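Local coordinates for prophage MuSo2, 43 kDa tail protein (Shewanella oneidensis, PDB 3CDD) that probably serves as a trimeric baseplate hub component of a Mu-like contractile phage tail, at residues G203-R208 with M312-E317; T303-I308 with I336-P341. All coordinates share one frame; numbering follows the deposited sequence.

Interaction 1 of 2, residues G203-R208 with M312-E317; sequences GRFSWR and MGLDEE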
loop_
_atom_site.group_PDB
_atom_site.type_symbol
_atom_site.label_atom_id
_atom_site.label_comp_id
_atom_site.label_asym_id
_atom_site.label_seq_id
_atom_site.Cartn_x
_atom_site.Cartn_y
_atom_site.Cartn_z
ATOM N N GLY A 203 -16.946 13.986 -8.208
ATOM C CA GLY A 203 -16.707 14.676 -6.935
ATOM C C GLY A 203 -16.707 13.732 -5.747
ATOM O O GLY A 203 -17.201 12.613 -5.821
ATOM N N ARG A 204 -16.140 14.178 -4.641
ATOM C CA ARG A 204 -16.243 13.435 -3.390
ATOM C C ARG A 204 -16.208 14.444 -2.265
ATOM O O ARG A 204 -15.232 15.175 -2.130
ATOM C CB ARG A 204 -15.086 12.444 -3.225
ATOM C CG ARG A 204 -15.172 11.665 -1.892
ATOM C CD ARG A 204 -14.118 10.621 -1.868
ATOM N NE ARG A 204 -14.422 9.588 -2.858
ATOM C CZ ARG A 204 -15.121 8.484 -2.591
ATOM N NH1 ARG A 204 -15.598 8.254 -1.368
ATOM N NH2 ARG A 204 -15.341 7.605 -3.557
ATOM N N PHE A 205 -17.262 14.476 -1.466
ATOM C CA PHE A 205 -17.414 15.450 -0.391
ATOM C C PHE A 205 -17.675 14.678 0.886
ATOM O O PHE A 205 -18.699 14.014 1.017
ATOM C CB PHE A 205 -18.523 16.451 -0.747
ATOM C CG PHE A 205 -18.324 17.069 -2.120
ATOM C CD1 PHE A 205 -17.512 18.195 -2.284
ATOM C CD2 PHE A 205 -18.895 16.487 -3.244
ATOM C CE1 PHE A 205 -17.286 18.738 -3.550
ATOM C CE2 PHE A 205 -18.692 17.035 -4.524
ATOM C CZ PHE A 205 -17.882 18.153 -4.671
ATOM N N SER A 206 -16.715 14.748 1.804
ATOM C CA SER A 206 -16.671 13.859 2.933
ATOM C C SER A 206 -16.520 14.582 4.259
ATOM O O SER A 206 -15.955 15.674 4.293
ATOM C CB SER A 206 -15.502 12.894 2.720
ATOM O OG SER A 206 -15.400 11.956 3.769
ATOM N N TRP A 207 -17.014 13.965 5.353
ATOM C CA TRP A 207 -16.672 14.380 6.705
ATOM C C TRP A 207 -15.774 13.391 7.476
ATOM O O TRP A 207 -15.574 13.586 8.673
ATOM C CB TRP A 207 -17.930 14.575 7.566
ATOM C CG TRP A 207 -18.674 15.886 7.372
ATOM C CD1 TRP A 207 -18.556 16.767 6.329
ATOM C CD2 TRP A 207 -19.688 16.417 8.233
ATOM N NE1 TRP A 207 -19.422 17.813 6.497
ATOM C CE2 TRP A 207 -20.141 17.620 7.651
ATOM C CE3 TRP A 207 -20.270 15.978 9.436
ATOM C CZ2 TRP A 207 -21.134 18.410 8.236
ATOM C CZ3 TRP A 207 -21.269 16.756 10.015
ATOM C CH2 TRP A 207 -21.689 17.963 9.416
ATOM N N ARG A 208 -15.265 12.343 6.837
ATOM C CA ARG A 208 -14.434 11.351 7.547
ATOM C C ARG A 208 -13.270 12.037 8.274
ATOM O O ARG A 208 -12.889 11.630 9.369
ATOM C CB ARG A 208 -13.897 10.260 6.600
ATOM C CG ARG A 208 -14.923 9.206 6.188
ATOM C CD ARG A 208 -14.454 8.346 4.982
ATOM N NE ARG A 208 -15.577 7.649 4.330
ATOM C CZ ARG A 208 -16.103 6.485 4.722
ATOM N NH1 ARG A 208 -15.596 5.818 5.772
ATOM N NH2 ARG A 208 -17.144 5.974 4.049
HETATM N N MSE A 312 -23.682 18.287 -8.658
HETATM C CA MSE A 312 -22.673 18.181 -7.613
HETATM C C MSE A 312 -23.001 19.065 -6.409
HETATM O O MSE A 312 -22.754 18.686 -5.245
HETATM C CB MSE A 312 -21.333 18.588 -8.212
HETATM C CG MSE A 312 -20.150 18.014 -7.529
HETATM SE SE MSE A 312 -18.907 17.170 -8.764
HETATM C CE MSE A 312 -20.059 15.870 -9.619
ATOM N N GLY A 313 -23.560 20.239 -6.704
ATOM C CA GLY A 313 -23.966 21.205 -5.689
ATOM C C GLY A 313 -22.927 22.295 -5.578
ATOM O O GLY A 313 -22.623 22.748 -4.483
ATOM N N LEU A 314 -22.383 22.713 -6.721
ATOM C CA LEU A 314 -21.407 23.799 -6.748
ATOM C C LEU A 314 -21.907 25.038 -7.490
ATOM O O LEU A 314 -22.441 24.962 -8.610
ATOM C CB LEU A 314 -20.047 23.334 -7.305
ATOM C CG LEU A 314 -19.266 22.219 -6.573
ATOM C CD1 LEU A 314 -18.117 21.744 -7.431
ATOM C CD2 LEU A 314 -18.743 22.621 -5.173
ATOM N N ASP A 315 -21.728 26.183 -6.837
ATOM C CA ASP A 315 -22.007 27.478 -7.429
ATOM C C ASP A 315 -21.135 28.514 -6.728
ATOM O O ASP A 315 -21.604 29.259 -5.864
ATOM C CB ASP A 315 -23.491 27.825 -7.301
ATOM C CG ASP A 315 -23.904 29.015 -8.177
ATOM O OD1 ASP A 315 -23.049 29.610 -8.875
ATOM O OD2 ASP A 315 -25.104 29.346 -8.162
ATOM N N GLU A 316 -19.857 28.525 -7.101
ATOM C CA GLU A 316 -18.851 29.441 -6.556
ATOM C C GLU A 316 -17.665 29.524 -7.531
ATOM O O GLU A 316 -17.537 28.705 -8.443
ATOM C CB GLU A 316 -18.399 29.013 -5.145
ATOM C CG GLU A 316 -17.771 27.633 -5.075
ATOM C CD GLU A 316 -17.850 26.977 -3.692
ATOM O OE1 GLU A 316 -18.779 27.292 -2.918
ATOM O OE2 GLU A 316 -16.990 26.117 -3.388
ATOM N N GLU A 317 -16.828 30.534 -7.365
ATOM C CA GLU A 317 -15.638 30.663 -8.196
ATOM C C GLU A 317 -14.602 29.791 -7.530
ATOM O O GLU A 317 -14.402 29.896 -6.317
ATOM C CB GLU A 317 -15.182 32.115 -8.268
ATOM C CG GLU A 317 -14.461 32.454 -9.560
ATOM C CD GLU A 317 -14.141 33.927 -9.692
ATOM O OE1 GLU A 317 -14.216 34.660 -8.676
ATOM O OE2 GLU A 317 -13.804 34.357 -10.822
#
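On the strand that sets Gly203 and Phe205 against Met312, Ser206 OG is held by two partners: it accepts a nearly straight bond from Arg208 N (3.1 Å, 168°) and is hydrogen-bonded to Asp79 of the second subunit. The same aspartate of the second subunit also forms salt bridges with Arg204 and Arg208, so this polar cluster ties the strand to a neighbouring chain. The contact with 312-317, by contrast, contains no hydrogen bond and is apolar. Met312, a selenomethionine, crosses Phe205 at about a right angle, its CG lying obliquely against the ring at 3.5 Å from Phe205 CE2. Bends at chi2 (130°) and chi3 then carry the selenium past the ring edge, 5.4 Å from the Phe205 centroid, in a Met-aromatic contact. The selenium itself lies against the backbone, SE 3.8 Å from Gly203 N. Leu314 CD2 approaches Phe205 CE1 more distantly, at 4.5 Å. Met312 N bonds to Asp309 OD1, and Met312 O accepts from Trp80 NE1 of the second subunit; both hold the Met312 backbone. Gly313, whose positive phi (101°) favours glycine, and Leu314 both face Asp309, which makes a G1 beta bulge in the hairpin joining strands 304-309 and 314-315.

Interaction 2 of 2, residues T303-I308 with I336-P341; sequences TLVPVI and ISVVRP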
loop_
_atom_site.group_PDB
_atom_site.type_symbol
_atom_site.label_atom_id
_atom_site.label_comp_id
_atom_site.label_asym_id
_atom_site.label_seq_id
_atom_site.Cartn_x
_atom_site.Cartn_y
_atom_site.Cartn_z
ATOM N N THR A 303 -5.450 29.555 -11.443
ATOM C CA THR A 303 -6.354 30.536 -12.014
ATOM C C THR A 303 -7.752 30.236 -11.513
ATOM O O THR A 303 -8.053 29.091 -11.120
ATOM C CB THR A 303 -6.332 30.582 -13.571
ATOM O OG1 THR A 303 -6.516 29.273 -14.109
ATOM C CG2 THR A 303 -5.015 31.193 -14.113
ATOM N N LEU A 304 -8.596 31.265 -11.503
ATOM C CA LEU A 304 -9.939 31.149 -10.961
ATOM C C LEU A 304 -10.950 30.885 -12.081
ATOM O O LEU A 304 -10.882 31.499 -13.170
ATOM C CB LEU A 304 -10.319 32.435 -10.186
ATOM C CG LEU A 304 -9.626 32.805 -8.862
ATOM C CD1 LEU A 304 -10.107 34.162 -8.395
ATOM C CD2 LEU A 304 -9.875 31.772 -7.772
ATOM N N VAL A 305 -11.891 29.987 -11.789
ATOM C CA VAL A 305 -12.892 29.554 -12.755
ATOM C C VAL A 305 -14.284 29.470 -12.075
ATOM O O VAL A 305 -14.453 28.740 -11.102
ATOM C CB VAL A 305 -12.430 28.213 -13.420
ATOM C CG1 VAL A 305 -12.490 27.048 -12.429
ATOM C CG2 VAL A 305 -13.245 27.910 -14.647
ATOM N N PRO A 306 -15.268 30.275 -12.532
ATOM C CA PRO A 306 -16.603 30.037 -11.956
ATOM C C PRO A 306 -17.102 28.606 -12.213
ATOM O O PRO A 306 -16.846 28.023 -13.258
ATOM C CB PRO A 306 -17.503 31.069 -12.664
ATOM C CG PRO A 306 -16.577 32.146 -13.126
ATOM C CD PRO A 306 -15.277 31.410 -13.480
ATOM N N VAL A 307 -17.781 28.026 -11.245
ATOM C CA VAL A 307 -18.269 26.653 -11.406
ATOM C C VAL A 307 -19.772 26.707 -11.126
ATOM O O VAL A 307 -20.180 27.185 -10.072
ATOM C CB VAL A 307 -17.456 25.653 -10.520
ATOM C CG1 VAL A 307 -18.050 24.225 -10.525
ATOM C CG2 VAL A 307 -15.980 25.616 -10.965
ATOM N N ILE A 308 -20.582 26.329 -12.121
ATOM C CA ILE A 308 -22.039 26.163 -11.942
ATOM C C ILE A 308 -22.367 24.693 -12.177
ATOM O O ILE A 308 -22.327 24.219 -13.314
ATOM C CB ILE A 308 -22.891 27.033 -12.914
ATOM C CG1 ILE A 308 -22.304 28.443 -13.078
ATOM C CG2 ILE A 308 -24.366 27.062 -12.455
ATOM C CD1 ILE A 308 -23.080 29.350 -14.064
ATOM N N ILE A 336 -9.598 19.002 -14.959
ATOM C CA ILE A 336 -9.330 20.171 -14.128
ATOM C C ILE A 336 -9.842 19.864 -12.713
ATOM O O ILE A 336 -11.029 19.635 -12.531
ATOM C CB ILE A 336 -10.020 21.396 -14.730
ATOM C CG1 ILE A 336 -9.521 21.617 -16.168
ATOM C CG2 ILE A 336 -9.822 22.659 -13.893
ATOM C CD1 ILE A 336 -10.701 21.893 -17.049
ATOM N N SER A 337 -8.908 19.783 -11.765
ATOM C CA SER A 337 -9.193 19.618 -10.342
ATOM C C SER A 337 -9.334 20.999 -9.689
ATOM O O SER A 337 -8.383 21.794 -9.716
ATOM C CB SER A 337 -8.027 18.880 -9.698
ATOM O OG SER A 337 -8.250 18.603 -8.331
ATOM N N VAL A 338 -10.498 21.301 -9.116
ATOM C CA VAL A 338 -10.762 22.646 -8.578
ATOM C C VAL A 338 -10.994 22.608 -7.074
ATOM O O VAL A 338 -11.535 21.642 -6.547
ATOM C CB VAL A 338 -11.980 23.316 -9.232
ATOM C CG1 VAL A 338 -11.713 23.632 -10.707
ATOM C CG2 VAL A 338 -13.256 22.433 -9.047
ATOM N N VAL A 339 -10.565 23.663 -6.391
ATOM C CA VAL A 339 -10.690 23.746 -4.931
ATOM C C VAL A 339 -11.244 25.127 -4.577
ATOM O O VAL A 339 -11.133 26.060 -5.394
ATOM C CB VAL A 339 -9.322 23.514 -4.222
ATOM C CG1 VAL A 339 -8.784 22.076 -4.491
ATOM C CG2 VAL A 339 -8.269 24.581 -4.681
ATOM N N ARG A 340 -11.850 25.249 -3.391
ATOM C CA ARG A 340 -12.246 26.557 -2.858
ATOM C C ARG A 340 -10.998 27.426 -2.750
ATOM O O ARG A 340 -9.976 26.979 -2.218
ATOM C CB ARG A 340 -12.960 26.427 -1.497
ATOM N N PRO A 341 -11.067 28.656 -3.291
ATOM C CA PRO A 341 -9.894 29.486 -3.538
ATOM C C PRO A 341 -9.129 29.863 -2.292
ATOM O O PRO A 341 -7.986 30.310 -2.409
ATOM C CB PRO A 341 -10.476 30.761 -4.171
ATOM C CG PRO A 341 -11.810 30.378 -4.667
ATOM C CD PRO A 341 -12.306 29.337 -3.699
#
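Val305 and Val338 form the buried, inner half of this contact, while Leu304 reaches across to Pro341 at its partly exposed rim. Inside, the two valines cross at about a right angle and meet through a single branch each, CG1 of Val305 lying 3.9 Å from CG1 of Val338. With chi1 at 70°, Val305 places that methyl between its own backbone N and carbonyl carbon. Val338 answers with the branch that lies opposite its carbonyl carbon. Met318, Ala283 and Tyr285 also pack against Val338, so Val338 is also packed against strands 317-328 and 281-288. The outer half is built differently. Leu304 starts out across the line of approach rather than along it, but its CD2 methyl still settles on the Pro341 ring, 3.8 Å from Pro341 CB and 3.9 Å from Pro341 CG. Here the second segment has already left its strand, and the proline is partly exposed to solvent. No hydrogen bond joins the segments. Strands 304-309 and 331-339 instead each pair antiparallel with strand 317-328, and their side chains meet across it. Apolar packing between strands that share a middle neighbour in this way is consistent with a curled, barrel-like beta domain of the phage-barrel type.

Overall arrangement
Strand 304-309 supplies one side of interaction 2 and runs directly into the turn that leads to 312-317 of interaction 1, so the two contacts, with centres about 11 Å apart, share a hairpin. Glu316 O lies 2.9 Å from Val307 N, a probable hydrogen bond between its arms, and Leu314 CB packs 3.9 Å from Val307 CG1. Tyr285 and Ala283 of strand 281-288 touch residues of both contacts, Leu314 in one and Val338 in the other. Their surroundings differ: interaction 1 borders the second subunit, whose strand extends the sheet beside Phe205 and Ser206, whereas interaction 2 is confined to one chain. Together they illustrate apolar packing inside one chain that lies next to a largely polar subunit interface.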